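Local coordinates for protein glycoside hydrolase YxiA (Bacillus licheniformis, PDB 3LV4) that probably hydrolyses glycosidic bonds in arabinan, as a calcium-binding glycoside hydrolase of family 43 related to endo-1,5-alpha-L-arabinosidases, at residues Y357-H362 with G386-T391; Y270-M275 with S429-E434; G382-A387 with L402-K407. All coordinates share one frame; numbering follows the deposited sequence.

Interaction 1 (Y357-H362 with G386-T391). With CA (calcium ion), chain D.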
loop_
_atom_site.group_PDB
_atom_site.type_symbol
_atom_site.label_atom_id
_atom_site.label_comp_id
_atom_site.label_asym_id
_atom_site.label_seq_id
_atom_site.Cartn_x
_atom_site.Cartn_y
_atom_site.Cartn_z
ATOM N N TYR A 357 -19.762 19.899 1.045
ATOM C CA TYR A 357 -18.519 19.131 1.086
ATOM C C TYR A 357 -17.674 19.407 -0.147
ATOM O O TYR A 357 -18.207 19.698 -1.221
ATOM C CB TYR A 357 -18.807 17.621 1.100
ATOM C CG TYR A 357 -19.368 17.061 2.389
ATOM C CD1 TYR A 357 -18.561 16.339 3.260
ATOM C CD2 TYR A 357 -20.707 17.248 2.731
ATOM C CE1 TYR A 357 -19.069 15.812 4.441
ATOM C CE2 TYR A 357 -21.225 16.733 3.903
ATOM C CZ TYR A 357 -20.399 16.014 4.758
ATOM O OH TYR A 357 -20.911 15.496 5.926
ATOM N N GLU A 358 -16.360 19.283 0.007
ATOM C CA GLU A 358 -15.474 19.112 -1.133
ATOM C C GLU A 358 -15.493 17.630 -1.477
ATOM O O GLU A 358 -15.276 16.787 -0.609
ATOM C CB GLU A 358 -14.048 19.527 -0.775
ATOM C CG GLU A 358 -13.906 20.992 -0.492
ATOM C CD GLU A 358 -14.111 21.840 -1.721
ATOM O OE1 GLU A 358 -13.949 21.330 -2.858
ATOM O OE2 GLU A 358 -14.426 23.030 -1.542
ATOM N N LEU A 359 -15.753 17.316 -2.741
ATOM C CA LEU A 359 -15.823 15.932 -3.204
ATOM C C LEU A 359 -14.655 15.615 -4.111
ATOM O O LEU A 359 -14.406 16.340 -5.080
ATOM C CB LEU A 359 -17.112 15.704 -3.995
ATOM C CG LEU A 359 -17.297 14.325 -4.643
ATOM C CD1 LEU A 359 -17.524 13.234 -3.599
ATOM C CD2 LEU A 359 -18.452 14.345 -5.639
ATOM N N VAL A 360 -13.950 14.527 -3.810
ATOM C CA VAL A 360 -12.931 14.007 -4.720
ATOM C C VAL A 360 -13.421 12.679 -5.269
ATOM O O VAL A 360 -13.816 11.797 -4.512
ATOM C CB VAL A 360 -11.566 13.773 -4.025
ATOM C CG1 VAL A 360 -10.604 13.071 -4.982
ATOM C CG2 VAL A 360 -10.976 15.095 -3.546
ATOM N N ARG A 361 -13.426 12.557 -6.592
ATOM C CA ARG A 361 -13.775 11.307 -7.251
ATOM C C ARG A 361 -12.499 10.735 -7.851
ATOM O O ARG A 361 -11.988 11.237 -8.860
ATOM C CB ARG A 361 -14.842 11.545 -8.323
ATOM C CG ARG A 361 -16.251 11.749 -7.747
ATOM C CD ARG A 361 -17.238 12.184 -8.825
ATOM N NE ARG A 361 -17.103 13.613 -9.059
ATOM C CZ ARG A 361 -17.691 14.286 -10.042
ATOM N NH1 ARG A 361 -18.465 13.658 -10.923
ATOM N NH2 ARG A 361 -17.490 15.595 -10.146
ATOM N N HIS A 362 -11.964 9.700 -7.210
ATOM C CA HIS A 362 -10.661 9.155 -7.613
ATOM C C HIS A 362 -10.710 8.375 -8.923
ATOM O O HIS A 362 -9.687 8.209 -9.584
ATOM C CB HIS A 362 -10.064 8.295 -6.497
ATOM C CG HIS A 362 -9.731 9.064 -5.254
ATOM N ND1 HIS A 362 -8.568 9.797 -5.115
ATOM C CD2 HIS A 362 -10.405 9.204 -4.088
ATOM C CE1 HIS A 362 -8.540 10.347 -3.915
ATOM N NE2 HIS A 362 -9.647 10.010 -3.273
ATOM N N GLY A 386 -25.068 20.373 -6.495
ATOM C CA GLY A 386 -23.795 21.027 -6.715
ATOM C C GLY A 386 -23.057 20.423 -7.892
ATOM O O GLY A 386 -23.606 20.327 -8.994
ATOM N N ALA A 387 -21.818 20.001 -7.656
ATOM C CA ALA A 387 -20.961 19.483 -8.727
ATOM C C ALA A 387 -21.536 18.215 -9.348
ATOM O O ALA A 387 -21.297 17.916 -10.519
ATOM C CB ALA A 387 -19.536 19.230 -8.206
ATOM N N VAL A 388 -22.285 17.462 -8.549
ATOM C CA VAL A 388 -22.972 16.279 -9.051
ATOM C C VAL A 388 -24.394 16.251 -8.523
ATOM O O VAL A 388 -24.710 16.872 -7.500
ATOM C CB VAL A 388 -22.277 14.962 -8.628
ATOM C CG1 VAL A 388 -20.846 14.917 -9.137
ATOM C CG2 VAL A 388 -22.333 14.794 -7.118
ATOM N N ALA A 389 -25.251 15.527 -9.228
ATOM C CA ALA A 389 -26.604 15.277 -8.760
ATOM C C ALA A 389 -26.684 13.824 -8.313
ATOM O O ALA A 389 -26.139 12.929 -8.968
ATOM C CB ALA A 389 -27.620 15.560 -9.867
ATOM N N GLY A 390 -27.348 13.581 -7.194
ATOM C CA GLY A 390 -27.491 12.221 -6.716
ATOM C C GLY A 390 -28.303 12.143 -5.446
ATOM O O GLY A 390 -29.042 13.068 -5.111
ATOM N N THR A 391 -28.167 11.028 -4.742
ATOM C CA THR A 391 -28.862 10.839 -3.474
ATOM C C THR A 391 -27.902 10.282 -2.426
ATOM O O THR A 391 -26.836 9.751 -2.755
ATOM C CB THR A 391 -30.077 9.890 -3.614
ATOM O OG1 THR A 391 -29.624 8.559 -3.893
ATOM C CG2 THR A 391 -30.997 10.350 -4.735
HETATM CA CA CA D . -14.132 25.158 -2.712
HETATM O O HOH W 1 -13.787 23.523 -4.575
HETATM O O HOH W 2 -14.060 26.712 -5.053
HETATM O O HOH W 3 -14.097 26.343 -0.304
#

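Interaction 2 (Y270-M275 with S429-E434)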
loop_
_atom_site.group_PDB
_atom_site.type_symbol
_atom_site.label_atom_id
_atom_site.label_comp_id
_atom_site.label_asym_id
_atom_site.label_seq_id
_atom_site.Cartn_x
_atom_site.Cartn_y
_atom_site.Cartn_z
ATOM N N TYR A 270 -9.388 -3.128 -13.413
ATOM C CA TYR A 270 -9.465 -4.176 -12.399
ATOM C C TYR A 270 -8.883 -3.757 -11.069
ATOM O O TYR A 270 -7.993 -2.910 -11.021
ATOM C CB TYR A 270 -8.750 -5.423 -12.905
ATOM C CG TYR A 270 -9.361 -5.914 -14.184
ATOM C CD1 TYR A 270 -10.621 -6.502 -14.185
ATOM C CD2 TYR A 270 -8.706 -5.764 -15.396
ATOM C CE1 TYR A 270 -11.201 -6.940 -15.358
ATOM C CE2 TYR A 270 -9.286 -6.209 -16.580
ATOM C CZ TYR A 270 -10.530 -6.794 -16.547
ATOM O OH TYR A 270 -11.120 -7.242 -17.706
ATOM N N GLY A 271 -9.385 -4.370 -9.997
ATOM C CA GLY A 271 -9.008 -3.999 -8.645
ATOM C C GLY A 271 -9.865 -2.873 -8.087
ATOM O O GLY A 271 -10.501 -2.128 -8.837
ATOM N N VAL A 272 -9.885 -2.733 -6.765
ATOM C CA VAL A 272 -10.589 -1.612 -6.147
ATOM C C VAL A 272 -9.578 -0.498 -5.897
ATOM O O VAL A 272 -8.683 -0.651 -5.068
ATOM C CB VAL A 272 -11.232 -2.032 -4.814
ATOM C CG1 VAL A 272 -11.970 -0.855 -4.165
ATOM C CG2 VAL A 272 -12.187 -3.225 -5.030
ATOM N N LYS A 273 -9.708 0.612 -6.618
ATOM C CA LYS A 273 -8.761 1.727 -6.491
ATOM C C LYS A 273 -9.143 2.594 -5.303
ATOM O O LYS A 273 -10.240 3.151 -5.261
ATOM C CB LYS A 273 -8.726 2.558 -7.775
ATOM C CG LYS A 273 -7.900 3.829 -7.681
ATOM C CD LYS A 273 -7.937 4.600 -9.006
ATOM C CE LYS A 273 -7.146 5.908 -8.949
ATOM N NZ LYS A 273 -7.364 6.729 -10.185
ATOM N N LEU A 274 -8.232 2.720 -4.343
ATOM C CA LEU A 274 -8.557 3.390 -3.079
ATOM C C LEU A 274 -8.232 4.871 -3.069
ATOM O O LEU A 274 -8.840 5.638 -2.320
ATOM C CB LEU A 274 -7.822 2.726 -1.918
ATOM C CG LEU A 274 -8.234 1.277 -1.667
ATOM C CD1 LEU A 274 -7.423 0.692 -0.507
ATOM C CD2 LEU A 274 -9.740 1.216 -1.391
HETATM N N MSE A 275 -7.265 5.272 -3.888
HETATM C CA MSE A 275 -6.741 6.636 -3.815
HETATM C C MSE A 275 -5.825 6.928 -4.999
HETATM O O MSE A 275 -4.934 6.128 -5.308
HETATM C CB MSE A 275 -5.974 6.825 -2.499
HETATM C CG MSE A 275 -5.299 8.180 -2.332
HETATM SE SE MSE A 275 -4.307 8.293 -0.616
HETATM C CE MSE A 275 -3.488 6.523 -0.604
ATOM N N SER A 429 -15.995 8.512 3.156
ATOM C CA SER A 429 -15.157 7.827 2.184
ATOM C C SER A 429 -15.916 6.587 1.776
ATOM O O SER A 429 -16.344 5.820 2.634
ATOM C CB SER A 429 -13.811 7.444 2.800
ATOM O OG SER A 429 -12.989 6.774 1.853
ATOM N N ALA A 430 -16.119 6.398 0.478
ATOM C CA ALA A 430 -16.982 5.312 0.028
ATOM C C ALA A 430 -16.493 4.673 -1.271
ATOM O O ALA A 430 -15.665 5.246 -1.983
ATOM C CB ALA A 430 -18.426 5.808 -0.123
ATOM N N LEU A 431 -17.025 3.487 -1.573
ATOM C CA LEU A 431 -16.600 2.711 -2.731
ATOM C C LEU A 431 -17.801 2.135 -3.454
ATOM O O LEU A 431 -18.785 1.756 -2.821
ATOM C CB LEU A 431 -15.716 1.537 -2.289
ATOM C CG LEU A 431 -14.292 1.807 -1.780
ATOM C CD1 LEU A 431 -13.713 0.561 -1.111
ATOM C CD2 LEU A 431 -13.385 2.265 -2.920
ATOM N N SER A 432 -17.705 2.054 -4.777
ATOM C CA SER A 432 -18.698 1.366 -5.596
ATOM C C SER A 432 -18.230 -0.046 -5.933
ATOM O O SER A 432 -17.036 -0.358 -5.843
ATOM C CB SER A 432 -18.887 2.111 -6.912
ATOM O OG SER A 432 -17.685 2.046 -7.666
ATOM N N ARG A 433 -19.170 -0.891 -6.351
ATOM C CA ARG A 433 -18.823 -2.230 -6.815
ATOM C C ARG A 433 -17.797 -2.138 -7.945
ATOM O O ARG A 433 -16.909 -2.994 -8.082
ATOM C CB ARG A 433 -20.078 -2.964 -7.303
ATOM C CG ARG A 433 -19.840 -4.411 -7.676
ATOM C CD ARG A 433 -21.160 -5.140 -7.905
ATOM N NE ARG A 433 -21.539 -5.191 -9.308
ATOM C CZ ARG A 433 -22.747 -5.555 -9.730
ATOM N NH1 ARG A 433 -23.686 -5.885 -8.848
ATOM N NH2 ARG A 433 -23.025 -5.581 -11.030
ATOM N N GLU A 434 -17.937 -1.096 -8.755
ATOM C CA GLU A 434 -17.067 -0.874 -9.908
ATOM C C GLU A 434 -15.609 -0.626 -9.516
ATOM O O GLU A 434 -14.700 -0.751 -10.341
ATOM C CB GLU A 434 -17.595 0.286 -10.750
ATOM C CG GLU A 434 -18.805 -0.088 -11.623
ATOM C CD GLU A 434 -20.127 -0.086 -10.869
ATOM O OE1 GLU A 434 -20.168 0.326 -9.690
ATOM O OE2 GLU A 434 -21.142 -0.488 -11.472
#

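Interaction 3 (G382-A387 with L402-K407)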
loop_
_atom_site.group_PDB
_atom_site.type_symbol
_atom_site.label_atom_id
_atom_site.label_comp_id
_atom_site.label_asym_id
_atom_site.label_seq_id
_atom_site.Cartn_x
_atom_site.Cartn_y
_atom_site.Cartn_z
ATOM N N GLY A 382 -32.127 14.335 1.436
ATOM C CA GLY A 382 -31.535 13.121 0.898
ATOM C C GLY A 382 -31.007 13.254 -0.516
ATOM O O GLY A 382 -30.573 12.278 -1.125
ATOM N N LYS A 383 -31.031 14.467 -1.053
ATOM C CA LYS A 383 -30.485 14.687 -2.385
ATOM C C LYS A 383 -29.099 15.285 -2.316
ATOM O O LYS A 383 -28.790 16.042 -1.397
ATOM C CB LYS A 383 -31.397 15.599 -3.197
ATOM C CG LYS A 383 -32.771 14.996 -3.406
ATOM C CD LYS A 383 -33.581 15.750 -4.424
ATOM C CE LYS A 383 -34.965 15.132 -4.524
ATOM N NZ LYS A 383 -34.888 13.638 -4.480
ATOM N N ILE A 384 -28.265 14.933 -3.293
ATOM C CA ILE A 384 -26.980 15.593 -3.481
ATOM C C ILE A 384 -27.114 16.615 -4.605
ATOM O O ILE A 384 -27.665 16.310 -5.674
ATOM C CB ILE A 384 -25.862 14.587 -3.847
ATOM C CG1 ILE A 384 -25.724 13.517 -2.760
ATOM C CG2 ILE A 384 -24.536 15.307 -4.069
ATOM C CD1 ILE A 384 -24.688 12.453 -3.088
ATOM N N THR A 385 -26.626 17.831 -4.360
ATOM C CA THR A 385 -26.621 18.875 -5.379
ATOM C C THR A 385 -25.228 19.480 -5.523
ATOM O O THR A 385 -24.313 19.136 -4.768
ATOM C CB THR A 385 -27.614 19.993 -5.046
ATOM O OG1 THR A 385 -27.350 20.480 -3.726
ATOM C CG2 THR A 385 -29.056 19.470 -5.112
ATOM N N GLY A 386 -25.068 20.373 -6.495
ATOM C CA GLY A 386 -23.795 21.027 -6.715
ATOM C C GLY A 386 -23.057 20.423 -7.892
ATOM O O GLY A 386 -23.606 20.327 -8.994
ATOM N N ALA A 387 -21.818 20.001 -7.656
ATOM C CA ALA A 387 -20.961 19.483 -8.727
ATOM C C ALA A 387 -21.536 18.215 -9.348
ATOM O O ALA A 387 -21.297 17.916 -10.519
ATOM C CB ALA A 387 -19.536 19.230 -8.206
ATOM N N LEU A 402 -24.295 6.485 -1.074
ATOM C CA LEU A 402 -24.505 7.554 -2.050
ATOM C C LEU A 402 -24.806 6.965 -3.408
ATOM O O LEU A 402 -24.302 5.896 -3.758
ATOM C CB LEU A 402 -23.263 8.438 -2.212
ATOM C CG LEU A 402 -22.482 8.942 -1.013
ATOM C CD1 LEU A 402 -21.371 7.960 -0.694
ATOM C CD2 LEU A 402 -21.915 10.320 -1.343
ATOM N N LYS A 403 -25.621 7.675 -4.176
ATOM C CA LYS A 403 -25.842 7.310 -5.565
ATOM C C LYS A 403 -25.460 8.476 -6.449
ATOM O O LYS A 403 -26.115 9.519 -6.437
ATOM C CB LYS A 403 -27.288 6.890 -5.802
ATOM C CG LYS A 403 -27.651 5.577 -5.132
ATOM C CD LYS A 403 -28.980 5.054 -5.670
ATOM C CE LYS A 403 -29.266 3.638 -5.183
ATOM N NZ LYS A 403 -29.546 3.629 -3.729
ATOM N N ILE A 404 -24.380 8.286 -7.201
ATOM C CA ILE A 404 -23.793 9.322 -8.040
ATOM C C ILE A 404 -23.286 8.660 -9.305
ATOM O O ILE A 404 -22.813 7.527 -9.256
ATOM C CB ILE A 404 -22.557 9.945 -7.347
ATOM C CG1 ILE A 404 -22.948 10.587 -6.019
ATOM C CG2 ILE A 404 -21.879 10.946 -8.255
ATOM C CD1 ILE A 404 -21.743 10.855 -5.105
ATOM N N ASP A 405 -23.382 9.365 -10.432
ATOM C CA ASP A 405 -22.700 8.955 -11.662
ATOM C C ASP A 405 -23.079 7.533 -12.081
ATOM O O ASP A 405 -22.243 6.788 -12.613
ATOM C CB ASP A 405 -21.169 9.088 -11.505
ATOM C CG ASP A 405 -20.696 10.556 -11.431
ATOM O OD1 ASP A 405 -21.193 11.390 -12.221
ATOM O OD2 ASP A 405 -19.812 10.878 -10.596
ATOM N N GLY A 406 -24.339 7.166 -11.840
ATOM C CA GLY A 406 -24.861 5.867 -12.229
ATOM C C GLY A 406 -24.430 4.705 -11.351
ATOM O O GLY A 406 -24.694 3.545 -11.670
ATOM N N LYS A 407 -23.772 5.015 -10.238
ATOM C CA LYS A 407 -23.228 3.985 -9.360
ATOM C C LYS A 407 -23.699 4.158 -7.919
ATOM O O LYS A 407 -24.204 5.218 -7.547
ATOM C CB LYS A 407 -21.699 3.978 -9.437
ATOM C CG LYS A 407 -21.188 3.414 -10.753
ATOM C CD LYS A 407 -19.693 3.538 -10.883
ATOM C CE LYS A 407 -19.303 4.980 -11.125
ATOM N NZ LYS A 407 -17.851 5.090 -11.388
#

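Interaction 1 (Y357-H362 with G386-T391)
Arg361 NH1 is claimed by a salt bridge to Asp405 OD2, while Val388 CG1 lies against the same nitrogen at 3.2 Å as a van der Waals neighbour. The methyl CG1 stands 3.1 Å above the guanidinium plane, displaced toward the rim, and lies 3.3 Å from Arg361 CZ, so this is tight apolar cover of one face. Arg361 reaches it with CG anti to the carbonyl carbon and a bend at chi3 (-81°). The other methyl of Val388, CG2, serves Leu359 instead: it meets CD2 at 4.2 Å, the two side chains crossing at about a right angle. A leucine in place of Arg361 would probably leave Asp405 without its salt-bridge partner and Val388 CG1 without the flat surface beneath it. Just before Leu359, Glu358 takes no part in this contact and instead binds calcium through OE2 at 2.4 Å, while its OE1 accepts a 2.8 Å bond from a water that is itself a calcium ligand. Asn281 and Glu375 complete the protein ligands, and Ser373 also bonds Glu358 OE1. Strand 355-363 runs between strands 371-378 and 437-442, with Leu359 on Ile376 and Val438; Val388, in the loop before strand 390-395, also packs on Ile404 of strand 399-404.

Interaction 2 (Y270-M275 with S429-E434)
Leu431 points its forked end at strand 272-275 and divides its methyls among three partners. CD2 meets Val272 CG1 at 3.6 Å and lies 4.0 Å from the backbone oxygen Lys273 O; CD1 touches the same Val272 CG1 at 3.8 Å and Leu274 CD2 at 4.0 Å. One valine methyl therefore rests against both branches of the leucine. Val272 delivers it by setting CG1 anti to the backbone N (chi1 180°), and in both pairs the side chains cross obliquely. The contact is wholly apolar apart from that carbonyl oxygen, and all its members are buried. The axes of strands 272-275 and 429-432 pass 8.5 Å apart at 160°, nearly antiparallel, yet the strands are joined through side chains and not through backbone bonds with each other. Strand 272-280 pairs with 230-236, in what the family indicates is a blade of the five-bladed propeller characteristic of family 43, and, on its other side, runs parallel to 371-378; 423-432 lies between strands 407-418 and 437-442 of the lipocalin-like domain. In the next shell, Val272 also packs on Val233, Ala246 and Trp332, and Leu431 on Ala437. Polar bonds lie around this apolar core: Lys273 bonds Gly435 through its backbone, and its NZ goes to His362 O and to a salt bridge with Asp365. Lys364 NZ bonds both Gly271 O and Glu434 O, fastening the ends of the two segments to one amino group.

Interaction 3 (G382-A387 with L402-K407)
Ile384, Leu402 and Ile404 meet as branched aliphatic chains, and no flat group of either segment enters the contact; the nearby aromatic side chains belong to flanking strands, Trp392 touching Ile384 and Phe428 touching Leu402. The centre of the arrangement is one methyl, Ile384 CD1. It lies 3.9 Å from Leu402 CD2 and 3.9 Å from Ile404 CG1, and Ile404 CD1 comes equally near, so the tip of Ile384 reaches both residues, two apart on the same strand. Both approaches are at about a right angle. Ile384 sends CG1 beside its backbone N (chi1 -58°) and then extends fully (chi2 177°), which carries CD1 across the intervening strand 390-395. Leu402 receives it with chi2 at 92°, off the staggered values. All three side chains are buried, whereas Lys383, Thr385 and Lys403, the residues alternating with them, are exposed; the contact thus lies on the inner face of the strands. The CA atoms of Ile384 and Ile404 are 8.4 Å apart. Beyond Ile404 the chain reverses in a type I' turn, with Asp405 and Gly406 at positive phi, closed by Ile404 N to Lys407 O (3.1 Å) and Lys407 N to Ile404 O (2.9 Å). Successive antiparallel strands 383-386, 390-395 and 399-404, with apolar residues turned to one side and a tight two-residue hairpin next, make an up-and-down meander consistent with the lipocalin-like, calycin-type domain.

How the interactions relate
Followed from the N terminus, the chain enters interaction 2 at 270-275, on the outer strand of a propeller blade, and closes that contact only at 429-434, after 153 intervening residues. Interactions 1 and 3 both fall within this long loop. Interaction 1 opens at 357-362; before it closes at 386-391, interaction 3 has begun at 382-387, and it closes at 402-407. These two therefore cross, sharing Gly386 and Ala387, and their centres are 6 Å apart, whereas each lies 16 Å from interaction 2. Together interactions 1 and 3 tie strands within the lipocalin-like domain, and interaction 2 joins that domain to the propeller, which carries the predicted catalytic residues.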